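Local coordinates for protein toll-like receptor 13 (Mus musculus, PDB 4Z0C) that recognises and binds bacterial 23S rRNA as an innate immune receptor, signalling through MYD88 and TRAF6 to activate NF-kappa-B, at residues 386-391 and 410-415; 405-410 and 429-434; 418-423 and 442-447; 629-634 and 653-658. All coordinates share one frame; numbering follows the deposited sequence.

All four contacts join neighbouring turns of the leucine-rich-repeat solenoid in the extracellular domain, each closing a loop one repeat long. From the N terminus, interaction 1 brings 410-415 back against 386-391, in the loops that follow the strands. Interaction 2 opens before that loop closes, at strand 404-406, and runs to strand 428-430; the two cross and share Cys410. Interaction 3 crosses interaction 2 in turn, pairing later loops of the same two repeats, and its Phe420 packs on Leu429 and Leu431 of interaction 2. It starts only after interaction 1 has closed. Interaction 4 comes much later, about 40 Å centre to centre from interaction 2, at the final pair of parallel strands.

Interaction 1 (386-391 and 410-415); sequences NPITEL and CWIVTI
The indole of Trp411 lies flat against Pro387. Its CB rests 3.5 Å from Ile388 O. With CG anti to the carbonyl carbon (chi1 -64°), the ring swings over the proline: CD2 sits 3.8 Å from Pro387 CA, further out CZ3 comes 3.7 Å from Pro387 CB, and CH2 at the tip is 3.8 Å from Pro387 CB. That CB stands over the face of the six-membered ring, only 10° off its normal, a CH-pi contact. Thr389 CG2 lies near the ring plane, beyond its edge, its nearest side-chain atom being Trp411 CB, while Val413 of the second subunit also packs on Trp411. Pro387 is the centre of an inverse gamma turn, with Ile388 N bonded to Asn386 O. These are equivalent loops of two successive leucine-rich repeats, LRR 15 and LRR 16, with Asn386 and Cys410 at matching positions; the Asn386 amide bonds elsewhere, ND2 to Leu383 O and Leu359 O, OD1 to Phe364 N. Between the backbones, Val413 N reaches a lone pair of Thr389 O at 2.9 Å, whereas Trp411 N to Ile388 O is weak. Beyond them Ile388 CG2 lies alongside Ile412 CG1, and a water bridges Leu391 N to Thr414 O.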
loop_
_atom_site.group_PDB
_atom_site.type_symbol
_atom_site.label_atom_id
_atom_site.label_comp_id
_atom_site.label_asym_id
_atom_site.label_seq_id
_atom_site.Cartn_x
_atom_site.Cartn_y
_atom_site.Cartn_z
ATOM N N ASN A 386 -2.668 -23.074 -1.967
ATOM C CA ASN A 386 -3.806 -23.787 -2.520
ATOM C C ASN A 386 -4.979 -22.829 -2.683
ATOM O O ASN A 386 -5.156 -21.924 -1.877
ATOM C CB ASN A 386 -4.174 -25.011 -1.670
ATOM C CG ASN A 386 -3.212 -26.193 -1.887
ATOM O OD1 ASN A 386 -3.272 -26.867 -2.910
ATOM N ND2 ASN A 386 -2.326 -26.436 -0.922
ATOM N N PRO A 387 -5.765 -23.005 -3.760
ATOM C CA PRO A 387 -6.931 -22.146 -4.001
ATOM C C PRO A 387 -8.082 -22.496 -3.061
ATOM O O PRO A 387 -9.172 -22.806 -3.521
ATOM C CB PRO A 387 -7.308 -22.473 -5.447
ATOM C CG PRO A 387 -6.834 -23.904 -5.641
ATOM C CD PRO A 387 -5.568 -24.002 -4.829
ATOM N N ILE A 388 -7.821 -22.438 -1.763
ATOM C CA ILE A 388 -8.783 -22.728 -0.711
ATOM C C ILE A 388 -9.432 -21.421 -0.249
ATOM O O ILE A 388 -8.735 -20.494 0.184
ATOM C CB ILE A 388 -8.033 -23.310 0.510
ATOM C CG1 ILE A 388 -7.440 -24.687 0.179
ATOM C CG2 ILE A 388 -8.940 -23.406 1.721
ATOM C CD1 ILE A 388 -6.336 -25.139 1.176
ATOM N N THR A 389 -10.753 -21.324 -0.335
ATOM C CA THR A 389 -11.424 -20.117 0.143
ATOM C C THR A 389 -11.963 -20.316 1.551
ATOM O O THR A 389 -12.201 -19.347 2.270
ATOM C CB THR A 389 -12.573 -19.684 -0.772
ATOM O OG1 THR A 389 -13.590 -20.696 -0.781
ATOM C CG2 THR A 389 -12.065 -19.431 -2.185
ATOM N N GLU A 390 -12.124 -21.574 1.946
ATOM C CA GLU A 390 -12.750 -21.896 3.223
ATOM C C GLU A 390 -12.181 -23.183 3.823
ATOM O O GLU A 390 -11.843 -24.120 3.107
ATOM C CB GLU A 390 -14.266 -22.048 3.022
ATOM C CG GLU A 390 -15.084 -20.915 3.618
ATOM C CD GLU A 390 -16.567 -21.007 3.303
ATOM O OE1 GLU A 390 -17.364 -21.138 4.254
ATOM O OE2 GLU A 390 -16.933 -20.947 2.108
ATOM N N LEU A 391 -12.091 -23.226 5.145
ATOM C CA LEU A 391 -11.620 -24.421 5.835
ATOM C C LEU A 391 -12.729 -25.415 6.173
ATOM O O LEU A 391 -13.640 -25.092 6.936
ATOM C CB LEU A 391 -10.925 -24.014 7.127
ATOM C CG LEU A 391 -9.604 -23.318 6.869
ATOM C CD1 LEU A 391 -8.981 -22.889 8.200
ATOM C CD2 LEU A 391 -8.694 -24.263 6.086
ATOM N N CYS A 410 -2.977 -18.900 0.512
ATOM C CA CYS A 410 -4.200 -19.508 0.028
ATOM C C CYS A 410 -5.194 -18.376 -0.306
ATOM O O CYS A 410 -4.803 -17.208 -0.380
ATOM C CB CYS A 410 -4.783 -20.432 1.079
ATOM S SG CYS A 410 -3.778 -21.881 1.363
ATOM N N TRP A 411 -6.465 -18.708 -0.521
ATOM C CA TRP A 411 -7.453 -17.688 -0.887
ATOM C C TRP A 411 -8.485 -17.490 0.212
ATOM O O TRP A 411 -9.624 -17.104 -0.046
ATOM C CB TRP A 411 -8.159 -18.060 -2.195
ATOM C CG TRP A 411 -7.274 -18.108 -3.394
ATOM C CD1 TRP A 411 -5.948 -17.767 -3.463
ATOM C CD2 TRP A 411 -7.647 -18.532 -4.708
ATOM N NE1 TRP A 411 -5.479 -17.947 -4.745
ATOM C CE2 TRP A 411 -6.500 -18.423 -5.527
ATOM C CE3 TRP A 411 -8.831 -19.017 -5.268
ATOM C CZ2 TRP A 411 -6.516 -18.751 -6.880
ATOM C CZ3 TRP A 411 -8.846 -19.349 -6.620
ATOM C CH2 TRP A 411 -7.698 -19.205 -7.411
ATOM N N ILE A 412 -8.088 -17.762 1.442
ATOM C CA ILE A 412 -9.055 -17.848 2.526
ATOM C C ILE A 412 -9.827 -16.549 2.769
ATOM O O ILE A 412 -9.276 -15.441 2.940
ATOM C CB ILE A 412 -8.410 -18.373 3.806
ATOM C CG1 ILE A 412 -7.981 -19.837 3.583
ATOM C CG2 ILE A 412 -9.364 -18.199 4.999
ATOM C CD1 ILE A 412 -6.911 -20.321 4.541
ATOM N N VAL A 413 -11.134 -16.728 2.766
ATOM C CA VAL A 413 -12.070 -15.645 2.643
ATOM C C VAL A 413 -12.733 -15.437 3.997
ATOM O O VAL A 413 -13.210 -14.356 4.307
ATOM C CB VAL A 413 -13.059 -16.035 1.524
ATOM C CG1 VAL A 413 -14.462 -16.310 2.057
ATOM C CG2 VAL A 413 -12.997 -15.050 0.390
ATOM N N THR A 414 -12.725 -16.473 4.830
ATOM C CA THR A 414 -13.344 -16.353 6.142
ATOM C C THR A 414 -12.861 -17.464 7.085
ATOM O O THR A 414 -12.551 -18.579 6.654
ATOM C CB THR A 414 -14.893 -16.370 6.019
ATOM O OG1 THR A 414 -15.503 -15.918 7.235
ATOM C CG2 THR A 414 -15.392 -17.754 5.655
ATOM N N ILE A 415 -12.763 -17.136 8.365
ATOM C CA ILE A 415 -12.514 -18.110 9.422
ATOM C C ILE A 415 -13.368 -17.715 10.625
ATOM O O ILE A 415 -13.813 -16.568 10.729
ATOM C CB ILE A 415 -11.013 -18.128 9.856
ATOM C CG1 ILE A 415 -10.468 -16.701 10.006
ATOM C CG2 ILE A 415 -10.168 -18.870 8.851
ATOM C CD1 ILE A 415 -9.080 -16.627 10.625
HETATM O O HOH W 1 -12.713 -21.340 6.973
#

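Interaction 2 (405-410 and 429-434)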
loop_
_atom_site.group_PDB
_atom_site.type_symbol
_atom_site.label_atom_id
_atom_site.label_comp_id
_atom_site.label_asym_id
_atom_site.label_seq_id
_atom_site.Cartn_x
_atom_site.Cartn_y
_atom_site.Cartn_z
ATOM N N LEU A 405 0.968 -24.911 11.520
ATOM C CA LEU A 405 0.089 -24.976 10.350
ATOM C C LEU A 405 0.389 -23.802 9.424
ATOM O O LEU A 405 0.316 -22.641 9.824
ATOM C CB LEU A 405 -1.391 -24.978 10.779
ATOM C CG LEU A 405 -2.499 -24.974 9.701
ATOM C CD1 LEU A 405 -2.424 -26.208 8.771
ATOM C CD2 LEU A 405 -3.896 -24.855 10.315
ATOM N N ASN A 406 0.763 -24.106 8.189
ATOM C CA ASN A 406 1.041 -23.059 7.206
ATOM C C ASN A 406 -0.035 -23.017 6.116
ATOM O O ASN A 406 -0.152 -23.944 5.292
ATOM C CB ASN A 406 2.423 -23.260 6.578
ATOM C CG ASN A 406 2.826 -22.109 5.662
ATOM O OD1 ASN A 406 2.167 -21.067 5.617
ATOM N ND2 ASN A 406 3.905 -22.303 4.912
ATOM N N LEU A 407 -0.797 -21.924 6.129
ATOM C CA LEU A 407 -1.890 -21.666 5.203
ATOM C C LEU A 407 -1.649 -20.374 4.424
ATOM O O LEU A 407 -2.576 -19.777 3.921
ATOM C CB LEU A 407 -3.193 -21.534 5.991
ATOM C CG LEU A 407 -3.754 -22.833 6.558
ATOM C CD1 LEU A 407 -4.798 -22.527 7.596
ATOM C CD2 LEU A 407 -4.401 -23.601 5.420
ATOM N N ALA A 408 -0.397 -19.953 4.324
ATOM C CA ALA A 408 -0.059 -18.707 3.650
ATOM C C ALA A 408 -0.374 -18.725 2.162
ATOM O O ALA A 408 -0.213 -19.735 1.505
ATOM C CB ALA A 408 1.409 -18.377 3.861
ATOM N N ALA A 409 -0.845 -17.592 1.653
ATOM C CA ALA A 409 -1.103 -17.389 0.228
ATOM C C ALA A 409 -2.137 -18.345 -0.351
ATOM O O ALA A 409 -2.184 -18.568 -1.564
ATOM C CB ALA A 409 0.182 -17.413 -0.579
ATOM N N CYS A 410 -2.977 -18.900 0.512
ATOM C CA CYS A 410 -4.200 -19.508 0.028
ATOM C C CYS A 410 -5.194 -18.376 -0.306
ATOM O O CYS A 410 -4.803 -17.208 -0.380
ATOM C CB CYS A 410 -4.783 -20.432 1.079
ATOM S SG CYS A 410 -3.778 -21.881 1.363
ATOM N N LEU A 429 0.855 -20.286 13.711
ATOM C CA LEU A 429 -0.202 -20.307 12.710
ATOM C C LEU A 429 -0.006 -19.211 11.667
ATOM O O LEU A 429 -0.055 -18.012 11.982
ATOM C CB LEU A 429 -1.567 -20.203 13.375
ATOM C CG LEU A 429 -2.759 -20.043 12.429
ATOM C CD1 LEU A 429 -2.872 -21.219 11.435
ATOM C CD2 LEU A 429 -4.011 -19.904 13.261
ATOM N N ASP A 430 0.215 -19.618 10.420
ATOM C CA ASP A 430 0.494 -18.644 9.376
ATOM C C ASP A 430 -0.709 -18.470 8.451
ATOM O O ASP A 430 -0.995 -19.340 7.608
ATOM C CB ASP A 430 1.729 -19.046 8.568
ATOM C CG ASP A 430 2.244 -17.914 7.677
ATOM O OD1 ASP A 430 1.583 -16.846 7.581
ATOM O OD2 ASP A 430 3.304 -18.098 7.041
ATOM N N LEU A 431 -1.398 -17.335 8.599
ATOM C CA LEU A 431 -2.572 -17.028 7.774
ATOM C C LEU A 431 -2.286 -15.867 6.858
ATOM O O LEU A 431 -3.204 -15.215 6.354
ATOM C CB LEU A 431 -3.791 -16.714 8.637
ATOM C CG LEU A 431 -4.433 -17.995 9.153
ATOM C CD1 LEU A 431 -5.260 -17.739 10.404
ATOM C CD2 LEU A 431 -5.280 -18.576 8.043
ATOM N N GLY A 432 -1.001 -15.605 6.668
ATOM C CA GLY A 432 -0.560 -14.498 5.856
ATOM C C GLY A 432 -1.017 -14.577 4.415
ATOM O O GLY A 432 -1.228 -15.649 3.886
ATOM N N ASP A 433 -1.229 -13.414 3.808
ATOM C CA ASP A 433 -1.455 -13.289 2.379
ATOM C C ASP A 433 -2.715 -14.033 1.924
ATOM O O ASP A 433 -2.814 -14.473 0.781
ATOM C CB ASP A 433 -0.232 -13.749 1.596
ATOM C CG ASP A 433 -0.288 -13.334 0.138
ATOM O OD1 ASP A 433 -0.968 -12.331 -0.164
ATOM O OD2 ASP A 433 0.316 -14.032 -0.710
ATOM N N ASN A 434 -3.678 -14.175 2.825
ATOM C CA ASN A 434 -4.985 -14.665 2.422
ATOM C C ASN A 434 -5.900 -13.512 1.990
ATOM O O ASN A 434 -5.408 -12.492 1.511
ATOM C CB ASN A 434 -5.592 -15.552 3.510
ATOM C CG ASN A 434 -4.958 -16.960 3.526
ATOM O OD1 ASN A 434 -5.211 -17.771 2.641
ATOM N ND2 ASN A 434 -4.156 -17.247 4.538
#
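Three backbone hydrogen bonds run between the two segments. Asp430 N points almost straight along the C=O axis of Leu405 at 3.1 Å from its O, with 174° at the hydrogen, and Leu407 N returns a bond to Asp430 O within the carbonyl plane. Past the strands both segments make type II turns, and Ala409 N joins them by bonding Gly432 O at 3.0 Å.

Side-chain hydrogen bonds centre on the buried Asn434. Its ND2 gives one hydrogen to Leu407 O (3.0 Å) across the gap and the other to Leu431 O (2.9 Å) in its own turn; both acceptors lie near the amide plane, which fixes the rotation of the group. On its far side OD1 accepts from Ile412 N. Asn406 and Asp430 each make an Asx turn, OD1 taking the N-H of Ala408 and Gly432 respectively. They lie side by side with their planes 4° apart, so that two acceptors, Asn406 OD1 and Asp430 OD2, come within 3.5 Å without bonding.

On the face opposite Asn406 and Asp430, Leu405 CD2 meets Leu429 CD1 at 3.9 Å. Just beyond the strands Leu407 and Leu431 lie side by side, pointing the same way, Leu407 CD1 4.0 Å from Leu431 CD2.

Bound RNA lies about 5 Å from the nearest atom here, and Asp433 O bonds Arg437 of the second subunit. In-register parallel strands, stacked leucines and an asparagine bridging carbonyls of adjacent turns are the hallmarks of the leucine-rich repeat; Asn434 is a rung of its asparagine ladder, and Cys410 occupies the matching position one repeat earlier.

Interaction 3 (418-423 and 442-447); sequences YSFTQF and GTFRPL
Leu447 is the bump that fills the main hollow here. Its CD2 lies against the type I turn from Phe420 to Phe423, 3.7 Å from Phe420 CB, 4.0 Å from Phe423 CB and 3.4 Å from Phe423 O. The other branch, CD1, leans on the root of the Phe420 ring. Beside it the Pro446 ring presses on the same turn, CB against Phe420 O at 3.4 Å and CG over Thr421 CA. Phe420 and Phe444 hold equivalent places in LRR 16 and LRR 17, and their rings line up in the row of phenylalanines that many Toll-like receptors carry inside the convex side of the solenoid. Both have CG anti to the carbonyl carbon and point the same way, touching at Phe420 CE2 and Phe444 CE1, 4.1 Å apart. Thr443 wedges into the angle between them: its CG2 sits over the centre of the Phe444 face while also touching Phe420 CE2, and its backbone O lies at the Phe420 ring edge, near the ring plane. A water bridges the backbones, accepting from Phe420 N at 2.7 Å and donating to Thr443 O. Further in, both Phe420 and Leu447 pack on Leu429 of strand 428-430.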
loop_
_atom_site.group_PDB
_atom_site.type_symbol
_atom_site.label_atom_id
_atom_site.label_comp_id
_atom_site.label_asym_id
_atom_site.label_seq_id
_atom_site.Cartn_x
_atom_site.Cartn_y
_atom_site.Cartn_z
ATOM N N TYR A 418 -14.874 -21.778 15.065
ATOM C CA TYR A 418 -14.933 -23.227 14.879
ATOM C C TYR A 418 -13.831 -23.725 13.966
ATOM O O TYR A 418 -13.765 -24.907 13.660
ATOM C CB TYR A 418 -16.286 -23.654 14.296
ATOM C CG TYR A 418 -17.492 -23.219 15.105
ATOM C CD1 TYR A 418 -17.679 -23.666 16.415
ATOM C CD2 TYR A 418 -18.471 -22.403 14.542
ATOM C CE1 TYR A 418 -18.782 -23.277 17.153
ATOM C CE2 TYR A 418 -19.577 -22.015 15.266
ATOM C CZ TYR A 418 -19.729 -22.454 16.571
ATOM O OH TYR A 418 -20.842 -22.065 17.287
ATOM N N SER A 419 -12.952 -22.824 13.549
ATOM C CA SER A 419 -11.975 -23.152 12.523
ATOM C C SER A 419 -10.754 -23.906 13.065
ATOM O O SER A 419 -10.104 -24.624 12.311
ATOM C CB SER A 419 -11.511 -21.877 11.812
ATOM O OG SER A 419 -12.576 -21.212 11.156
ATOM N N PHE A 420 -10.435 -23.737 14.352
ATOM C CA PHE A 420 -9.198 -24.312 14.928
ATOM C C PHE A 420 -9.359 -25.114 16.223
ATOM O O PHE A 420 -8.462 -25.133 17.062
ATOM C CB PHE A 420 -8.147 -23.215 15.158
ATOM C CG PHE A 420 -7.880 -22.382 13.949
ATOM C CD1 PHE A 420 -7.112 -22.879 12.906
ATOM C CD2 PHE A 420 -8.418 -21.111 13.840
ATOM C CE1 PHE A 420 -6.885 -22.116 11.780
ATOM C CE2 PHE A 420 -8.191 -20.336 12.714
ATOM C CZ PHE A 420 -7.432 -20.832 11.685
ATOM N N THR A 421 -10.476 -25.803 16.364
ATOM C CA THR A 421 -10.773 -26.562 17.573
ATOM C C THR A 421 -9.893 -27.807 17.721
ATOM O O THR A 421 -9.705 -28.323 18.821
ATOM C CB THR A 421 -12.251 -26.967 17.563
ATOM O OG1 THR A 421 -13.042 -25.782 17.429
ATOM C CG2 THR A 421 -12.640 -27.705 18.842
ATOM N N GLN A 422 -9.354 -28.286 16.607
ATOM C CA GLN A 422 -8.628 -29.542 16.609
ATOM C C GLN A 422 -7.117 -29.409 16.862
ATOM O O GLN A 422 -6.380 -30.407 16.806
ATOM C CB GLN A 422 -8.881 -30.255 15.281
ATOM C CG GLN A 422 -10.346 -30.392 14.971
ATOM C CD GLN A 422 -11.038 -31.271 15.979
ATOM O OE1 GLN A 422 -10.712 -32.449 16.110
ATOM N NE2 GLN A 422 -11.983 -30.701 16.718
ATOM N N PHE A 423 -6.653 -28.198 17.164
ATOM C CA PHE A 423 -5.216 -27.969 17.301
ATOM C C PHE A 423 -4.788 -27.435 18.665
ATOM O O PHE A 423 -4.162 -26.384 18.734
ATOM C CB PHE A 423 -4.739 -26.987 16.225
ATOM C CG PHE A 423 -5.167 -27.360 14.836
ATOM C CD1 PHE A 423 -5.031 -28.654 14.378
ATOM C CD2 PHE A 423 -5.719 -26.414 13.986
ATOM C CE1 PHE A 423 -5.446 -28.994 13.092
ATOM C CE2 PHE A 423 -6.130 -26.754 12.701
ATOM C CZ PHE A 423 -5.992 -28.036 12.258
ATOM N N GLY A 442 -13.395 -14.831 19.289
ATOM C CA GLY A 442 -13.140 -16.208 19.654
ATOM C C GLY A 442 -12.554 -17.086 18.568
ATOM O O GLY A 442 -12.455 -18.304 18.762
ATOM N N THR A 443 -12.168 -16.491 17.439
ATOM C CA THR A 443 -11.677 -17.282 16.305
ATOM C C THR A 443 -10.510 -18.191 16.696
ATOM O O THR A 443 -10.409 -19.301 16.194
ATOM C CB THR A 443 -11.288 -16.411 15.086
ATOM O OG1 THR A 443 -12.462 -15.821 14.523
ATOM C CG2 THR A 443 -10.600 -17.252 14.004
ATOM N N PHE A 444 -9.657 -17.722 17.614
ATOM C CA PHE A 444 -8.464 -18.471 18.028
ATOM C C PHE A 444 -8.559 -18.963 19.475
ATOM O O PHE A 444 -7.554 -19.339 20.057
ATOM C CB PHE A 444 -7.189 -17.625 17.857
ATOM C CG PHE A 444 -7.131 -16.873 16.563
ATOM C CD1 PHE A 444 -6.792 -17.514 15.388
ATOM C CD2 PHE A 444 -7.436 -15.520 16.522
ATOM C CE1 PHE A 444 -6.755 -16.827 14.184
ATOM C CE2 PHE A 444 -7.391 -14.819 15.326
ATOM C CZ PHE A 444 -7.047 -15.482 14.150
ATOM N N ARG A 445 -9.756 -18.929 20.055
ATOM C CA ARG A 445 -9.972 -19.386 21.435
ATOM C C ARG A 445 -9.343 -20.735 21.807
ATOM O O ARG A 445 -8.764 -20.851 22.889
ATOM C CB ARG A 445 -11.468 -19.415 21.789
ATOM C CG ARG A 445 -11.924 -18.298 22.692
ATOM C CD ARG A 445 -12.577 -18.843 23.961
ATOM N NE ARG A 445 -11.593 -19.281 24.952
ATOM C CZ ARG A 445 -11.098 -18.509 25.921
ATOM N NH1 ARG A 445 -11.496 -17.249 26.038
ATOM N NH2 ARG A 445 -10.201 -19.000 26.775
ATOM N N PRO A 446 -9.468 -21.763 20.935
ATOM C CA PRO A 446 -8.890 -23.065 21.288
ATOM C C PRO A 446 -7.370 -23.111 21.316
ATOM O O PRO A 446 -6.830 -24.011 21.940
ATOM C CB PRO A 446 -9.393 -23.989 20.171
ATOM C CG PRO A 446 -10.583 -23.300 19.607
ATOM C CD PRO A 446 -10.283 -21.850 19.710
ATOM N N LEU A 447 -6.699 -22.181 20.644
ATOM C CA LEU A 447 -5.251 -22.254 20.471
ATOM C C LEU A 447 -4.462 -21.788 21.694
ATOM O O LEU A 447 -3.682 -20.825 21.624
ATOM C CB LEU A 447 -4.847 -21.479 19.220
ATOM C CG LEU A 447 -5.657 -21.915 17.995
ATOM C CD1 LEU A 447 -5.220 -21.178 16.735
ATOM C CD2 LEU A 447 -5.538 -23.425 17.805
HETATM O O HOH W 2 -11.069 -21.972 16.354
#

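Interaction 4 (629-634 and 653-658); sequences LQVFSL and LMFFDV
Strands 631-633 and 655-657 run parallel in register, their axes 4.7 Å apart at closest and only 3° from alignment. Gln630 O is gripped twice at the entry, by Met654 N on a lone pair and by Phe655 N along the C=O axis; further on Phe632 O takes Asp657 N, and Leu634 N reaches Asp657 O at 2.7 Å. Turned into the core, Phe632 and Phe656 make an offset edge-to-face pair, centroids 5.6 Å apart and planes at 63°. The edge of Phe656 does the touching, CE1 lying 3.7 Å from Phe632 CD2, and the same CE1 meets Leu634 CD1 at 3.9 Å. Strand 655-657 is the last parallel strand of the leucine-rich-repeat solenoid, and Phe656 also packs on Phe672 of helix 670-678 in the C-terminal cap. From the other end Leu653 CD1 packs on Phe632 CB. Val631, Ser633, Phe655 and Asp657 share the opposite face, where Val631 CG1 rests 3.8 Å from Phe655 CD1. Ser633 OG stands 3.5 Å from Asp657 CB but bonds Glu611, while Asp657 OD1 accepts from Tyr659 N and OD2 makes a salt bridge to Arg635, which probably stabilises its charge.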
loop_
_atom_site.group_PDB
_atom_site.type_symbol
_atom_site.label_atom_id
_atom_site.label_comp_id
_atom_site.label_asym_id
_atom_site.label_seq_id
_atom_site.Cartn_x
_atom_site.Cartn_y
_atom_site.Cartn_z
ATOM N N LEU A 629 22.432 7.392 25.703
ATOM C CA LEU A 629 22.464 7.357 24.241
ATOM C C LEU A 629 23.848 6.999 23.692
ATOM O O LEU A 629 24.822 7.715 23.945
ATOM C CB LEU A 629 21.974 8.681 23.653
ATOM C CG LEU A 629 21.577 8.603 22.175
ATOM C CD1 LEU A 629 20.386 7.640 22.001
ATOM C CD2 LEU A 629 21.246 9.974 21.616
ATOM N N GLN A 630 23.926 5.895 22.938
ATOM C CA GLN A 630 25.185 5.432 22.334
ATOM C C GLN A 630 25.211 5.642 20.829
ATOM O O GLN A 630 26.256 5.951 20.250
ATOM C CB GLN A 630 25.420 3.947 22.607
ATOM C CG GLN A 630 25.384 3.540 24.072
ATOM C CD GLN A 630 25.683 2.058 24.272
ATOM O OE1 GLN A 630 24.927 1.177 23.826
ATOM N NE2 GLN A 630 26.815 1.773 24.916
ATOM N N VAL A 631 24.060 5.422 20.194
ATOM C CA VAL A 631 23.939 5.595 18.754
ATOM C C VAL A 631 22.906 6.674 18.466
ATOM O O VAL A 631 21.776 6.598 18.918
ATOM C CB VAL A 631 23.573 4.274 18.060
ATOM C CG1 VAL A 631 23.463 4.482 16.568
ATOM C CG2 VAL A 631 24.638 3.234 18.369
ATOM N N PHE A 632 23.340 7.705 17.754
ATOM C CA PHE A 632 22.522 8.849 17.422
ATOM C C PHE A 632 22.712 9.063 15.936
ATOM O O PHE A 632 23.819 9.384 15.495
ATOM C CB PHE A 632 22.996 10.092 18.196
ATOM C CG PHE A 632 22.064 11.288 18.083
ATOM C CD1 PHE A 632 20.830 11.182 17.425
ATOM C CD2 PHE A 632 22.428 12.520 18.618
ATOM C CE1 PHE A 632 19.968 12.273 17.312
ATOM C CE2 PHE A 632 21.577 13.627 18.514
ATOM C CZ PHE A 632 20.341 13.503 17.861
ATOM N N SER A 633 21.651 8.882 15.154
ATOM C CA SER A 633 21.802 9.085 13.724
ATOM C C SER A 633 20.918 10.167 13.147
ATOM O O SER A 633 19.705 10.163 13.320
ATOM C CB SER A 633 21.597 7.795 12.946
ATOM O OG SER A 633 21.832 8.044 11.570
ATOM N N LEU A 634 21.556 11.087 12.442
ATOM C CA LEU A 634 20.880 12.198 11.797
ATOM C C LEU A 634 21.263 12.143 10.320
ATOM O O LEU A 634 21.309 13.156 9.624
ATOM C CB LEU A 634 21.316 13.518 12.454
ATOM C CG LEU A 634 20.844 13.714 13.901
ATOM C CD1 LEU A 634 21.667 14.774 14.606
ATOM C CD2 LEU A 634 19.380 14.110 13.946
ATOM N N LEU A 653 27.684 8.598 24.387
ATOM C CA LEU A 653 27.742 8.620 22.927
ATOM C C LEU A 653 28.966 7.888 22.388
ATOM O O LEU A 653 30.065 8.077 22.894
ATOM C CB LEU A 653 27.723 10.067 22.424
ATOM C CG LEU A 653 27.518 10.210 20.921
ATOM C CD1 LEU A 653 26.098 9.785 20.525
ATOM C CD2 LEU A 653 27.823 11.620 20.464
ATOM N N MET A 654 28.781 7.052 21.367
ATOM C CA MET A 654 29.922 6.394 20.698
ATOM C C MET A 654 29.784 6.233 19.188
ATOM O O MET A 654 30.722 5.827 18.525
ATOM C CB MET A 654 30.298 5.065 21.358
ATOM C CG MET A 654 29.186 4.088 21.612
ATOM S SD MET A 654 29.771 2.840 22.792
ATOM C CE MET A 654 30.338 3.863 24.157
ATOM N N PHE A 655 28.633 6.626 18.654
ATOM C CA PHE A 655 28.385 6.636 17.227
ATOM C C PHE A 655 27.415 7.783 16.964
ATOM O O PHE A 655 26.307 7.783 17.488
ATOM C CB PHE A 655 27.756 5.310 16.814
ATOM C CG PHE A 655 27.705 5.084 15.327
ATOM C CD1 PHE A 655 26.594 5.473 14.591
ATOM C CD2 PHE A 655 28.747 4.448 14.672
ATOM C CE1 PHE A 655 26.537 5.245 13.222
ATOM C CE2 PHE A 655 28.697 4.217 13.303
ATOM C CZ PHE A 655 27.596 4.610 12.581
ATOM N N PHE A 656 27.841 8.763 16.171
ATOM C CA PHE A 656 27.057 9.966 15.890
ATOM C C PHE A 656 27.147 10.228 14.406
ATOM O O PHE A 656 28.231 10.511 13.884
ATOM C CB PHE A 656 27.588 11.163 16.676
ATOM C CG PHE A 656 26.932 12.474 16.318
ATOM C CD1 PHE A 656 25.652 12.771 16.768
ATOM C CD2 PHE A 656 27.612 13.423 15.560
ATOM C CE1 PHE A 656 25.042 13.988 16.457
ATOM C CE2 PHE A 656 27.013 14.632 15.243
ATOM C CZ PHE A 656 25.719 14.917 15.693
ATOM N N ASP A 657 26.008 10.099 13.729
ATOM C CA ASP A 657 25.998 9.983 12.282
ATOM C C ASP A 657 25.353 11.203 11.692
ATOM O O ASP A 657 24.152 11.434 11.868
ATOM C CB ASP A 657 25.223 8.731 11.873
ATOM C CG ASP A 657 25.353 8.416 10.400
ATOM O OD1 ASP A 657 25.696 9.328 9.610
ATOM O OD2 ASP A 657 25.087 7.257 10.033
ATOM N N VAL A 658 26.154 11.978 10.973
ATOM C CA VAL A 658 25.679 13.221 10.384
ATOM C C VAL A 658 26.112 13.274 8.914
ATOM O O VAL A 658 26.231 14.332 8.293
ATOM C CB VAL A 658 26.145 14.426 11.239
ATOM C CG1 VAL A 658 27.635 14.701 11.035
ATOM C CG2 VAL A 658 25.285 15.644 10.978
#